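Local structure of alkaline serine protease AL20 (Nesterenkonia abyssinica, 3CP7) at residues I9-F14 against D20-A25; A58-Y61 against E65-H68; A80-R85 against E89-F94; F117-G122 against A182-N187. The protein hydrolyses peptide bonds as a secreted, thermostable alkaline serine protease, probably by means of a trypsin-like catalytic triad. One frame throughout, in Å; residues are numbered along the deposited sequence.

In the fold
From the N terminus, contact 1 closes a beta hairpin across five intervening residues, pairing 9-14 with 20-25. Contact 2 then closes a short loop where strand 55-59 ends, and contact 3 brings the segment leading into strand 93-97 back against helix 80-85. Contact 4 closes a 59-residue excursion through the second sheet, joining the loop before strand 124-129 to strand 183-191. The four loops follow one another in series, neither nesting nor crossing. Contacts 1 and 2 meet where strands 9-16 and 55-59 pair in the closed first sheet, with Lys11 O 2.8 Å from Ala58 N. Contacts 3 and 4 touch between the two sheets, where Asp91 O packs on Thr186 CG2 at 3.5 Å.

Contact 1: residues I9-F14 against D20-A25; sequences IGKVFF and DFVCSA
Asp20 enters the hairpin beside Phe14, its CA making a CA-H...O contact with Phe14 O; its carboxylate turns to Ser15 OG. Phe21 and Phe14 form a hydrogen-bonded antiparallel pair, with Phe21 N to Phe14 O at 2.8 Å and Phe14 N to Phe21 O at 3.0 Å. Phe14 CG sits between its own backbone N and carbonyl carbon (chi1 69°), which swings the ring across to the partner strand. Phe21 CB lies over one face of that ring, 3.4 Å from Phe14 CZ, while the two rings are near parallel but slid apart and barely overlap. Val22 faces Phe13 in a non-hydrogen-bonded pair, on the side of the sheet where Lys11 runs out to Gly138 O. The hairpin belongs to a closed antiparallel barrel, as in the N-terminal half of trypsin-like proteases. On the other side of the sheet, Cys23 places SG at the edge of the Phe14 ring, 3.8 Å from CE2, and its disulfide to Cys42 ties the strand down beside the probable catalytic triad. In the pair with Val12, Cys23 N donates to Val12 O and Val12 N to Cys23 O, each at 2.9 Å. Ser24 pairs with Lys11, and its OG bonds to Tyr130 N and Gly167 O. Ala25 is bonded to Gly10 in both directions, and its CB meets Val12 CG2 at 3.6 Å.

Contact 2: residues A58-Y61 against E65-H68; sequences APAY and ESEH
Ser66 reaches Pro59 because its OG stands between its own backbone N and carbonyl carbon (chi1 74°), bringing the hydroxyl to Pro59 O. In His68, CG lies anti to the carbonyl carbon (chi1 -61°), which sends the imidazole past the proline so that its edge meets Ala60 CB. Ser66 OG donates to Pro59 O at 2.8 Å, approaching off the carbonyl axis and tilted 28° from its plane. The same OG accepts His68 N at 3.0 Å, forming an ST turn, so both its donor and an acceptor position are engaged and its rotation is fixed. Pro59 O has a second partner in a water, 2.8 Å away, which in turn accepts Ser66 N at 2.9 Å; the carbonyl is thus gripped both directly and through solvent. Apolar contacts flank this polar centre. Pro59 CG meets His68 CB at 4.0 Å, the two side chains running at a slant to each other, and Ala60 CB is 4.5 Å from His68 CD2. Two further contacts involve polar groups: Ala60 CB lies 3.8 Å from Ser66 OG, and the Tyr61 ring leans obliquely against the Glu65 backbone, with its hydroxyl bonded to Gln139. Ala58 to Tyr61 make a type II beta turn at the end of strand 55-59, which pairs with strand 9-16, while Pro59 and His68 both rest on Val109 of helix 105-109 and His68 ND1 bonds to Gln108 there.

Contact 3: residues A80-R85 against E89-F94; sequences AEWANR and EHDYAF
Glu81 lays its carboxylate over one face of the His90 imidazole, the two planes only 11° apart and OE2 3.5 Å from His90 CG. The bend at chi2 (89°) folds the glutamate chain over the ring, and chi3 brings the carboxylate nearly parallel to it. Alongside, Asp91 OD2 sits above the face of the Trp82 indole, 3.9 Å from CD2, and Trp82 CB packs against His90 O at 3.5 Å. These groups are held from further out. His90 ND1 is hydrogen-bonded to Tyr92 OH at 2.7 Å, and a water bridges Glu81 OE2 to the same hydroxyl, 2.7 Å from the former and 2.8 Å from the latter. Asp91, the centre of an inverse gamma turn, keeps OD1 on His41 ND1 and Ser188 OG, consistent with the aspartate of a Ser-His-Asp triad. Trp82 NE1 bonds to His44 O, and the indole also touches His41, so the tryptophan backs the probable catalytic pair. Glu81 OE1 meets Asn218 of the second subunit. Helix 80-85 thus lies between that subunit and the segment that continues into strand 93-97, where Phe94 packs on strand 35-38 and helix 205-214.

Contact 4: residues F117-G122 against A182-N187; sequences FNQPRG and AQNSTN
Gln119 and Asn184 touch through van der Waals contact alone. The aliphatic part of Gln119 lies against the amide end of Asn184, with Gln119 CG 4.2 Å and Gln119 CB 4.3 Å from Asn184 CG. The two side chains run obliquely, and their amide planes stand 83° apart, nearly perpendicular. Asn184 reaches across with its CG anti to the backbone N (chi1 -172°), whereas the glutamine chain bends at chi2 and carries its amide away from the strand. Phe117 comes near only through its backbone, its CA 6.5 Å from Asn184 CA.

The side-chain hydrogen bonds found here lie within one segment or run to residues outside both. Gln119 NE2 donates to Phe117 O at 2.9 Å, the oxygen lying close to the amide plane of the glutamine, which links the side chain back to the backbone two residues earlier. On the strand, Gln183 NE2 donates to Ser185 O at 3.1 Å. Among backbone groups, Gln119 O is bonded to Tyr202 OH, while bonds of Gln183 with Pro114 and Ala116, and of Asn184 with Trp173, lock the strand between the loop before 117-122 and strand 172-175.

Asn184 and Ser185 both face Trp173, a classic beta bulge on an edge strand of the second sheet within this chain, where 183-191 is packed by the loop leading into strand 124-129.

Contact 1: residues I9-F14 against D20-A25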
loop_
_atom_site.group_PDB
_atom_site.type_symbol
_atom_site.label_atom_id
_atom_site.label_comp_id
_atom_site.label_asym_id
_atom_site.label_seq_id
_atom_site.Cartn_x
_atom_site.Cartn_y
_atom_site.Cartn_z
ATOM N N ILE A 9 -13.626 -11.212 15.773
ATOM C CA ILE A 9 -12.317 -11.887 15.734
ATOM C C ILE A 9 -12.465 -13.171 14.914
ATOM O O ILE A 9 -13.466 -13.881 15.052
ATOM C CB ILE A 9 -11.793 -12.244 17.145
ATOM C CG1 ILE A 9 -11.960 -11.071 18.115
ATOM C CG2 ILE A 9 -10.323 -12.659 17.046
ATOM C CD1 ILE A 9 -11.550 -11.384 19.549
ATOM N N GLY A 10 -11.480 -13.490 14.085
ATOM C CA GLY A 10 -11.595 -14.681 13.252
ATOM C C GLY A 10 -10.262 -15.261 12.857
ATOM O O GLY A 10 -9.207 -14.672 13.130
ATOM N N LYS A 11 -10.332 -16.418 12.200
ATOM C CA LYS A 11 -9.154 -17.163 11.771
ATOM C C LYS A 11 -8.881 -16.821 10.306
ATOM O O LYS A 11 -9.824 -16.550 9.548
ATOM C CB LYS A 11 -9.395 -18.663 11.955
ATOM C CG LYS A 11 -8.207 -19.554 11.621
ATOM C CD LYS A 11 -8.558 -20.996 11.889
ATOM C CE LYS A 11 -7.426 -21.938 11.535
ATOM N NZ LYS A 11 -6.324 -21.949 12.528
ATOM N N VAL A 12 -7.601 -16.813 9.924
ATOM C CA VAL A 12 -7.192 -16.519 8.553
ATOM C C VAL A 12 -6.517 -17.761 7.962
ATOM O O VAL A 12 -5.737 -18.429 8.650
ATOM C CB VAL A 12 -6.209 -15.321 8.522
ATOM C CG1 VAL A 12 -5.552 -15.188 7.169
ATOM C CG2 VAL A 12 -6.928 -14.023 8.866
ATOM N N PHE A 13 -6.845 -18.068 6.708
ATOM C CA PHE A 13 -6.129 -19.075 5.926
ATOM C C PHE A 13 -5.530 -18.371 4.723
ATOM O O PHE A 13 -6.149 -17.485 4.140
ATOM C CB PHE A 13 -7.081 -20.171 5.431
ATOM C CG PHE A 13 -7.802 -20.908 6.525
ATOM C CD1 PHE A 13 -8.954 -20.373 7.098
ATOM C CD2 PHE A 13 -7.344 -22.142 6.967
ATOM C CE1 PHE A 13 -9.623 -21.052 8.101
ATOM C CE2 PHE A 13 -8.016 -22.833 7.976
ATOM C CZ PHE A 13 -9.160 -22.290 8.529
ATOM N N PHE A 14 -4.318 -18.757 4.349
ATOM C CA PHE A 14 -3.720 -18.236 3.116
ATOM C C PHE A 14 -2.663 -19.191 2.585
ATOM O O PHE A 14 -2.256 -20.118 3.283
ATOM C CB PHE A 14 -3.154 -16.815 3.320
ATOM C CG PHE A 14 -1.937 -16.745 4.215
ATOM C CD1 PHE A 14 -0.658 -16.742 3.666
ATOM C CD2 PHE A 14 -2.072 -16.647 5.591
ATOM C CE1 PHE A 14 0.465 -16.666 4.479
ATOM C CE2 PHE A 14 -0.947 -16.568 6.411
ATOM C CZ PHE A 14 0.320 -16.574 5.853
ATOM N N ASP A 20 0.607 -23.834 2.596
ATOM C CA ASP A 20 -0.587 -23.289 3.247
ATOM C C ASP A 20 -0.293 -22.872 4.678
ATOM O O ASP A 20 0.377 -23.596 5.425
ATOM C CB ASP A 20 -1.717 -24.316 3.235
ATOM C CG ASP A 20 -2.079 -24.765 1.838
ATOM O OD1 ASP A 20 -1.858 -23.989 0.880
ATOM O OD2 ASP A 20 -2.580 -25.904 1.695
ATOM N N PHE A 21 -0.809 -21.701 5.050
ATOM C CA PHE A 21 -0.543 -21.110 6.354
ATOM C C PHE A 21 -1.822 -20.603 7.003
ATOM O O PHE A 21 -2.861 -20.506 6.358
ATOM C CB PHE A 21 0.482 -19.979 6.219
ATOM C CG PHE A 21 1.819 -20.445 5.724
ATOM C CD1 PHE A 21 2.088 -20.493 4.353
ATOM C CD2 PHE A 21 2.796 -20.858 6.624
ATOM C CE1 PHE A 21 3.325 -20.957 3.890
ATOM C CE2 PHE A 21 4.039 -21.312 6.174
ATOM C CZ PHE A 21 4.300 -21.364 4.805
ATOM N N VAL A 22 -1.724 -20.290 8.289
ATOM C CA VAL A 22 -2.847 -19.770 9.052
ATOM C C VAL A 22 -2.418 -18.554 9.888
ATOM O O VAL A 22 -1.256 -18.409 10.263
ATOM C CB VAL A 22 -3.500 -20.888 9.918
ATOM C CG1 VAL A 22 -2.525 -21.440 10.951
ATOM C CG2 VAL A 22 -4.766 -20.421 10.544
ATOM N N CYS A 23 -3.372 -17.666 10.136
ATOM C CA CYS A 23 -3.140 -16.444 10.912
ATOM C C CYS A 23 -4.449 -16.111 11.633
ATOM O O CYS A 23 -5.359 -16.958 11.718
ATOM C CB CYS A 23 -2.686 -15.290 9.997
ATOM S SG CYS A 23 -0.885 -15.022 9.893
ATOM N N SER A 24 -4.547 -14.888 12.147
ATOM C CA SER A 24 -5.762 -14.406 12.791
ATOM C C SER A 24 -5.999 -12.982 12.297
ATOM O O SER A 24 -5.109 -12.360 11.712
ATOM C CB SER A 24 -5.580 -14.433 14.308
ATOM O OG SER A 24 -5.280 -15.745 14.779
ATOM N N ALA A 25 -7.202 -12.464 12.531
ATOM C CA ALA A 25 -7.531 -11.094 12.150
ATOM C C ALA A 25 -8.766 -10.631 12.902
ATOM O O ALA A 25 -9.372 -11.394 13.655
ATOM C CB ALA A 25 -7.754 -10.992 10.645
#

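Contact 2: residues A58-Y61 against E65-H68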
loop_
_atom_site.group_PDB
_atom_site.type_symbol
_atom_site.label_atom_id
_atom_site.label_comp_id
_atom_site.label_asym_id
_atom_site.label_seq_id
_atom_site.Cartn_x
_atom_site.Cartn_y
_atom_site.Cartn_z
ATOM N N ALA A 58 -12.378 -16.139 8.504
ATOM C CA ALA A 58 -13.495 -16.898 9.076
ATOM C C ALA A 58 -13.890 -16.312 10.429
ATOM O O ALA A 58 -13.299 -16.661 11.455
ATOM C CB ALA A 58 -13.115 -18.370 9.221
ATOM N N PRO A 59 -14.889 -15.411 10.438
ATOM C CA PRO A 59 -15.318 -14.807 11.704
ATOM C C PRO A 59 -15.830 -15.851 12.686
ATOM O O PRO A 59 -16.569 -16.765 12.296
ATOM C CB PRO A 59 -16.470 -13.872 11.299
ATOM C CG PRO A 59 -16.447 -13.790 9.828
ATOM C CD PRO A 59 -15.634 -14.905 9.273
ATOM N N ALA A 60 -15.444 -15.724 13.950
ATOM C CA ALA A 60 -15.956 -16.598 15.016
ATOM C C ALA A 60 -15.677 -18.084 14.766
ATOM O O ALA A 60 -16.421 -18.952 15.238
ATOM C CB ALA A 60 -17.472 -16.355 15.244
ATOM N N TYR A 61 -14.597 -18.376 14.047
ATOM C CA TYR A 61 -14.157 -19.757 13.830
ATOM C C TYR A 61 -14.101 -20.514 15.161
ATOM O O TYR A 61 -13.630 -19.979 16.172
ATOM C CB TYR A 61 -12.774 -19.749 13.178
ATOM C CG TYR A 61 -12.313 -21.094 12.662
ATOM C CD1 TYR A 61 -11.652 -21.986 13.497
ATOM C CD2 TYR A 61 -12.505 -21.453 11.333
ATOM C CE1 TYR A 61 -11.229 -23.230 13.032
ATOM C CE2 TYR A 61 -12.073 -22.686 10.848
ATOM C CZ TYR A 61 -11.429 -23.561 11.712
ATOM O OH TYR A 61 -11.004 -24.785 11.231
ATOM N N GLU A 65 -15.701 -23.253 10.428
ATOM C CA GLU A 65 -16.374 -21.983 10.206
ATOM C C GLU A 65 -17.633 -21.868 11.058
ATOM O O GLU A 65 -18.242 -22.871 11.441
ATOM C CB GLU A 65 -16.696 -21.780 8.725
ATOM C CG GLU A 65 -17.749 -22.725 8.155
ATOM C CD GLU A 65 -17.950 -22.506 6.666
ATOM O OE1 GLU A 65 -18.948 -21.869 6.282
ATOM O OE2 GLU A 65 -17.099 -22.961 5.879
ATOM N N SER A 66 -18.001 -20.634 11.369
ATOM C CA SER A 66 -19.233 -20.361 12.083
ATOM C C SER A 66 -20.340 -20.121 11.062
ATOM O O SER A 66 -20.145 -20.258 9.849
ATOM C CB SER A 66 -19.068 -19.119 12.966
ATOM O OG SER A 66 -19.070 -17.947 12.160
ATOM N N GLU A 67 -21.503 -19.738 11.569
ATOM C CA GLU A 67 -22.627 -19.367 10.719
ATOM C C GLU A 67 -22.304 -18.196 9.779
ATOM O O GLU A 67 -22.969 -17.998 8.768
ATOM C CB GLU A 67 -23.846 -19.023 11.579
ATOM C CG GLU A 67 -23.716 -17.736 12.413
ATOM C CD GLU A 67 -23.063 -17.936 13.783
ATOM O OE1 GLU A 67 -22.379 -18.961 14.015
ATOM O OE2 GLU A 67 -23.239 -17.045 14.643
ATOM N N HIS A 68 -21.269 -17.424 10.116
ATOM C CA HIS A 68 -20.882 -16.272 9.297
ATOM C C HIS A 68 -20.098 -16.660 8.051
ATOM O O HIS A 68 -19.913 -15.843 7.146
ATOM C CB HIS A 68 -20.122 -15.252 10.136
ATOM C CG HIS A 68 -20.924 -14.710 11.274
ATOM N ND1 HIS A 68 -22.147 -14.102 11.090
ATOM C CD2 HIS A 68 -20.692 -14.698 12.606
ATOM C CE1 HIS A 68 -22.629 -13.733 12.262
ATOM N NE2 HIS A 68 -21.761 -14.069 13.197
HETATM O O HOH W 1 -16.399 -18.548 10.183
#

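Contact 3: residues A80-R85 against E89-F94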
loop_
_atom_site.group_PDB
_atom_site.type_symbol
_atom_site.label_atom_id
_atom_site.label_comp_id
_atom_site.label_asym_id
_atom_site.label_seq_id
_atom_site.Cartn_x
_atom_site.Cartn_y
_atom_site.Cartn_z
ATOM N N ALA A 80 3.923 -0.062 3.825
ATOM C CA ALA A 80 5.030 0.081 2.889
ATOM C C ALA A 80 6.305 -0.485 3.464
ATOM O O ALA A 80 7.076 -1.117 2.747
ATOM C CB ALA A 80 5.231 1.524 2.542
ATOM N N GLU A 81 6.542 -0.247 4.746
ATOM C CA GLU A 81 7.811 -0.664 5.341
ATOM C C GLU A 81 7.877 -2.180 5.491
ATOM O O GLU A 81 8.951 -2.771 5.339
ATOM C CB GLU A 81 8.018 0.009 6.691
ATOM C CG GLU A 81 8.017 1.539 6.645
ATOM C CD GLU A 81 6.633 2.167 6.811
ATOM O OE1 GLU A 81 6.577 3.394 7.085
ATOM O OE2 GLU A 81 5.614 1.464 6.675
ATOM N N TRP A 82 6.747 -2.814 5.793
ATOM C CA TRP A 82 6.724 -4.274 5.806
ATOM C C TRP A 82 6.985 -4.844 4.402
ATOM O O TRP A 82 7.876 -5.677 4.210
ATOM C CB TRP A 82 5.421 -4.858 6.391
ATOM C CG TRP A 82 5.502 -6.331 6.288
ATOM C CD1 TRP A 82 4.936 -7.137 5.331
ATOM C CD2 TRP A 82 6.331 -7.169 7.084
ATOM N NE1 TRP A 82 5.338 -8.442 5.518
ATOM C CE2 TRP A 82 6.206 -8.486 6.581
ATOM C CE3 TRP A 82 7.164 -6.938 8.193
ATOM C CZ2 TRP A 82 6.886 -9.566 7.152
ATOM C CZ3 TRP A 82 7.832 -8.015 8.770
ATOM C CH2 TRP A 82 7.690 -9.311 8.241
ATOM N N ALA A 83 6.203 -4.397 3.423
ATOM C CA ALA A 83 6.314 -4.947 2.062
ATOM C C ALA A 83 7.692 -4.776 1.453
ATOM O O ALA A 83 8.171 -5.663 0.740
ATOM C CB ALA A 83 5.277 -4.311 1.146
ATOM N N ASN A 84 8.310 -3.633 1.717
ATOM C CA ASN A 84 9.547 -3.279 1.061
ATOM C C ASN A 84 10.780 -3.781 1.809
ATOM O O ASN A 84 11.807 -4.051 1.186
ATOM C CB ASN A 84 9.618 -1.765 0.807
ATOM C CG ASN A 84 8.702 -1.310 -0.342
ATOM O OD1 ASN A 84 9.145 -1.231 -1.484
ATOM N ND2 ASN A 84 7.430 -0.986 -0.038
ATOM N N ARG A 85 10.700 -3.901 3.136
ATOM C CA ARG A 85 11.898 -4.141 3.940
ATOM C C ARG A 85 11.715 -5.182 5.070
ATOM O O ARG A 85 12.676 -5.515 5.765
ATOM C CB ARG A 85 12.423 -2.795 4.501
ATOM C CG ARG A 85 12.514 -1.651 3.442
ATOM C CD ARG A 85 13.101 -0.327 3.951
ATOM N NE ARG A 85 12.231 0.418 4.867
ATOM C CZ ARG A 85 12.259 0.280 6.192
ATOM N NH1 ARG A 85 11.454 1.001 6.962
ATOM N NH2 ARG A 85 13.094 -0.588 6.747
ATOM N N GLU A 89 8.684 -2.863 12.832
ATOM C CA GLU A 89 7.984 -1.709 13.411
ATOM C C GLU A 89 6.646 -1.453 12.724
ATOM O O GLU A 89 5.783 -0.774 13.282
ATOM C CB GLU A 89 8.833 -0.434 13.377
ATOM C CG GLU A 89 10.006 -0.450 14.346
ATOM C CD GLU A 89 10.664 0.901 14.529
ATOM O OE1 GLU A 89 10.570 1.757 13.619
ATOM O OE2 GLU A 89 11.278 1.092 15.603
ATOM N N HIS A 90 6.484 -1.997 11.513
ATOM C CA HIS A 90 5.261 -1.779 10.737
ATOM C C HIS A 90 4.650 -3.081 10.259
ATOM O O HIS A 90 4.077 -3.141 9.173
ATOM C CB HIS A 90 5.520 -0.800 9.583
ATOM C CG HIS A 90 6.035 0.518 10.062
ATOM N ND1 HIS A 90 5.203 1.503 10.549
ATOM C CD2 HIS A 90 7.297 0.985 10.204
ATOM C CE1 HIS A 90 5.930 2.536 10.939
ATOM N NE2 HIS A 90 7.203 2.240 10.758
ATOM N N ASP A 91 4.723 -4.121 11.086
ATOM C CA ASP A 91 4.126 -5.400 10.719
ATOM C C ASP A 91 2.631 -5.391 11.025
ATOM O O ASP A 91 2.152 -6.151 11.868
ATOM C CB ASP A 91 4.802 -6.581 11.428
ATOM C CG ASP A 91 4.310 -7.926 10.923
ATOM O OD1 ASP A 91 4.495 -8.944 11.626
ATOM O OD2 ASP A 91 3.735 -7.977 9.816
ATOM N N TYR A 92 1.909 -4.497 10.353
ATOM C CA TYR A 92 0.453 -4.434 10.419
ATOM C C TYR A 92 -0.069 -4.274 8.992
ATOM O O TYR A 92 0.666 -3.875 8.074
ATOM C CB TYR A 92 -0.035 -3.278 11.313
ATOM C CG TYR A 92 0.626 -1.963 10.994
ATOM C CD1 TYR A 92 1.648 -1.459 11.809
ATOM C CD2 TYR A 92 0.271 -1.225 9.862
ATOM C CE1 TYR A 92 2.285 -0.260 11.505
ATOM C CE2 TYR A 92 0.907 -0.035 9.546
ATOM C CZ TYR A 92 1.921 0.448 10.370
ATOM O OH TYR A 92 2.563 1.626 10.058
ATOM N N ALA A 93 -1.347 -4.587 8.811
ATOM C CA ALA A 93 -1.951 -4.569 7.490
ATOM C C ALA A 93 -3.445 -4.682 7.625
ATOM O O ALA A 93 -3.967 -4.959 8.700
ATOM C CB ALA A 93 -1.412 -5.717 6.642
ATOM N N PHE A 94 -4.127 -4.473 6.509
ATOM C CA PHE A 94 -5.574 -4.595 6.471
ATOM C C PHE A 94 -5.950 -5.382 5.245
ATOM O O PHE A 94 -5.314 -5.232 4.196
ATOM C CB PHE A 94 -6.211 -3.196 6.446
ATOM C CG PHE A 94 -5.848 -2.369 7.642
ATOM C CD1 PHE A 94 -6.594 -2.471 8.815
ATOM C CD2 PHE A 94 -4.714 -1.555 7.630
ATOM C CE1 PHE A 94 -6.244 -1.753 9.946
ATOM C CE2 PHE A 94 -4.355 -0.844 8.756
ATOM C CZ PHE A 94 -5.100 -0.954 9.925
HETATM O O HOH W 2 3.214 2.391 7.450
#

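Contact 4: residues F117-G122 against A182-N187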
loop_
_atom_site.group_PDB
_atom_site.type_symbol
_atom_site.label_atom_id
_atom_site.label_comp_id
_atom_site.label_asym_id
_atom_site.label_seq_id
_atom_site.Cartn_x
_atom_site.Cartn_y
_atom_site.Cartn_z
ATOM N N PHE A 117 -5.271 4.964 17.466
ATOM C CA PHE A 117 -3.888 5.246 17.069
ATOM C C PHE A 117 -3.308 6.329 17.953
ATOM O O PHE A 117 -4.049 7.109 18.586
ATOM C CB PHE A 117 -3.846 5.705 15.614
ATOM C CG PHE A 117 -4.588 4.797 14.681
ATOM C CD1 PHE A 117 -3.973 3.666 14.163
ATOM C CD2 PHE A 117 -5.915 5.060 14.344
ATOM C CE1 PHE A 117 -4.657 2.804 13.313
ATOM C CE2 PHE A 117 -6.606 4.211 13.480
ATOM C CZ PHE A 117 -5.981 3.093 12.958
ATOM N N ASN A 118 -1.979 6.393 17.981
ATOM C CA ASN A 118 -1.279 7.436 18.735
ATOM C C ASN A 118 -1.719 7.503 20.186
ATOM O O ASN A 118 -1.939 8.588 20.753
ATOM C CB ASN A 118 -1.371 8.787 18.018
ATOM C CG ASN A 118 -0.583 8.787 16.729
ATOM O OD1 ASN A 118 0.594 8.431 16.717
ATOM N ND2 ASN A 118 -1.230 9.154 15.640
ATOM N N GLN A 119 -1.827 6.320 20.776
ATOM C CA GLN A 119 -2.160 6.155 22.181
ATOM C C GLN A 119 -0.876 5.993 23.000
ATOM O O GLN A 119 0.181 5.719 22.438
ATOM C CB GLN A 119 -3.072 4.941 22.350
ATOM C CG GLN A 119 -4.378 5.062 21.578
ATOM C CD GLN A 119 -5.200 6.264 22.020
ATOM O OE1 GLN A 119 -5.553 6.383 23.193
ATOM N NE2 GLN A 119 -5.503 7.156 21.091
ATOM N N PRO A 120 -0.958 6.161 24.335
ATOM C CA PRO A 120 0.251 5.978 25.131
ATOM C C PRO A 120 0.859 4.587 24.986
ATOM O O PRO A 120 0.151 3.613 24.709
ATOM C CB PRO A 120 -0.247 6.183 26.568
ATOM C CG PRO A 120 -1.429 7.068 26.424
ATOM C CD PRO A 120 -2.100 6.576 25.168
ATOM N N ARG A 121 2.172 4.519 25.167
ATOM C CA ARG A 121 2.869 3.254 25.335
ATOM C C ARG A 121 2.623 2.700 26.737
ATOM O O ARG A 121 2.270 3.447 27.654
ATOM C CB ARG A 121 4.372 3.452 25.098
ATOM C CG ARG A 121 4.701 3.925 23.688
ATOM C CD ARG A 121 6.204 4.110 23.464
ATOM N NE ARG A 121 6.943 2.845 23.450
ATOM C CZ ARG A 121 6.988 2.002 22.416
ATOM N NH1 ARG A 121 6.326 2.282 21.307
ATOM N NH2 ARG A 121 7.667 0.865 22.494
ATOM N N GLY A 122 2.806 1.396 26.901
ATOM C CA GLY A 122 2.769 0.779 28.223
ATOM C C GLY A 122 1.385 0.575 28.793
ATOM O O GLY A 122 1.224 0.444 30.011
ATOM N N ALA A 182 -10.980 -0.816 22.180
ATOM C CA ALA A 182 -10.447 -0.396 20.885
ATOM C C ALA A 182 -9.215 -1.222 20.535
ATOM O O ALA A 182 -8.352 -1.461 21.388
ATOM C CB ALA A 182 -10.101 1.096 20.896
ATOM N N GLN A 183 -9.150 -1.665 19.281
ATOM C CA GLN A 183 -7.948 -2.343 18.817
ATOM C C GLN A 183 -6.805 -1.351 18.690
ATOM O O GLN A 183 -6.976 -0.260 18.146
ATOM C CB GLN A 183 -8.195 -3.038 17.477
ATOM C CG GLN A 183 -6.935 -3.741 16.980
ATOM C CD GLN A 183 -7.186 -4.758 15.904
ATOM O OE1 GLN A 183 -8.325 -4.973 15.469
ATOM N NE2 GLN A 183 -6.118 -5.414 15.470
ATOM N N ASN A 184 -5.633 -1.733 19.187
ATOM C CA ASN A 184 -4.509 -0.820 19.199
ATOM C C ASN A 184 -3.148 -1.469 18.895
ATOM O O ASN A 184 -2.103 -0.823 19.002
ATOM C CB ASN A 184 -4.501 -0.048 20.517
ATOM C CG ASN A 184 -3.476 1.067 20.552
ATOM O OD1 ASN A 184 -3.494 2.004 19.724
ATOM N ND2 ASN A 184 -2.593 1.005 21.541
ATOM N N SER A 185 -3.180 -2.741 18.499
ATOM C CA SER A 185 -2.020 -3.401 17.895
ATOM C C SER A 185 -2.483 -4.747 17.361
ATOM O O SER A 185 -3.699 -5.033 17.299
ATOM C CB SER A 185 -0.834 -3.541 18.871
ATOM O OG SER A 185 0.324 -3.997 18.181
ATOM N N THR A 186 -1.511 -5.564 16.985
ATOM C CA THR A 186 -1.763 -6.849 16.395
ATOM C C THR A 186 -0.635 -7.788 16.877
ATOM O O THR A 186 0.493 -7.322 17.121
ATOM C CB THR A 186 -1.779 -6.523 14.885
ATOM O OG1 THR A 186 -3.095 -6.507 14.284
ATOM C CG2 THR A 186 -0.510 -6.837 14.049
ATOM N N ASN A 187 -0.935 -9.076 17.063
ATOM C CA ASN A 187 0.130 -10.050 17.328
ATOM C C ASN A 187 1.066 -10.108 16.141
ATOM O O ASN A 187 0.619 -10.378 15.030
ATOM C CB ASN A 187 -0.430 -11.459 17.545
ATOM C CG ASN A 187 -1.375 -11.545 18.734
ATOM O OD1 ASN A 187 -1.157 -10.915 19.776
ATOM N ND2 ASN A 187 -2.442 -12.332 18.580
#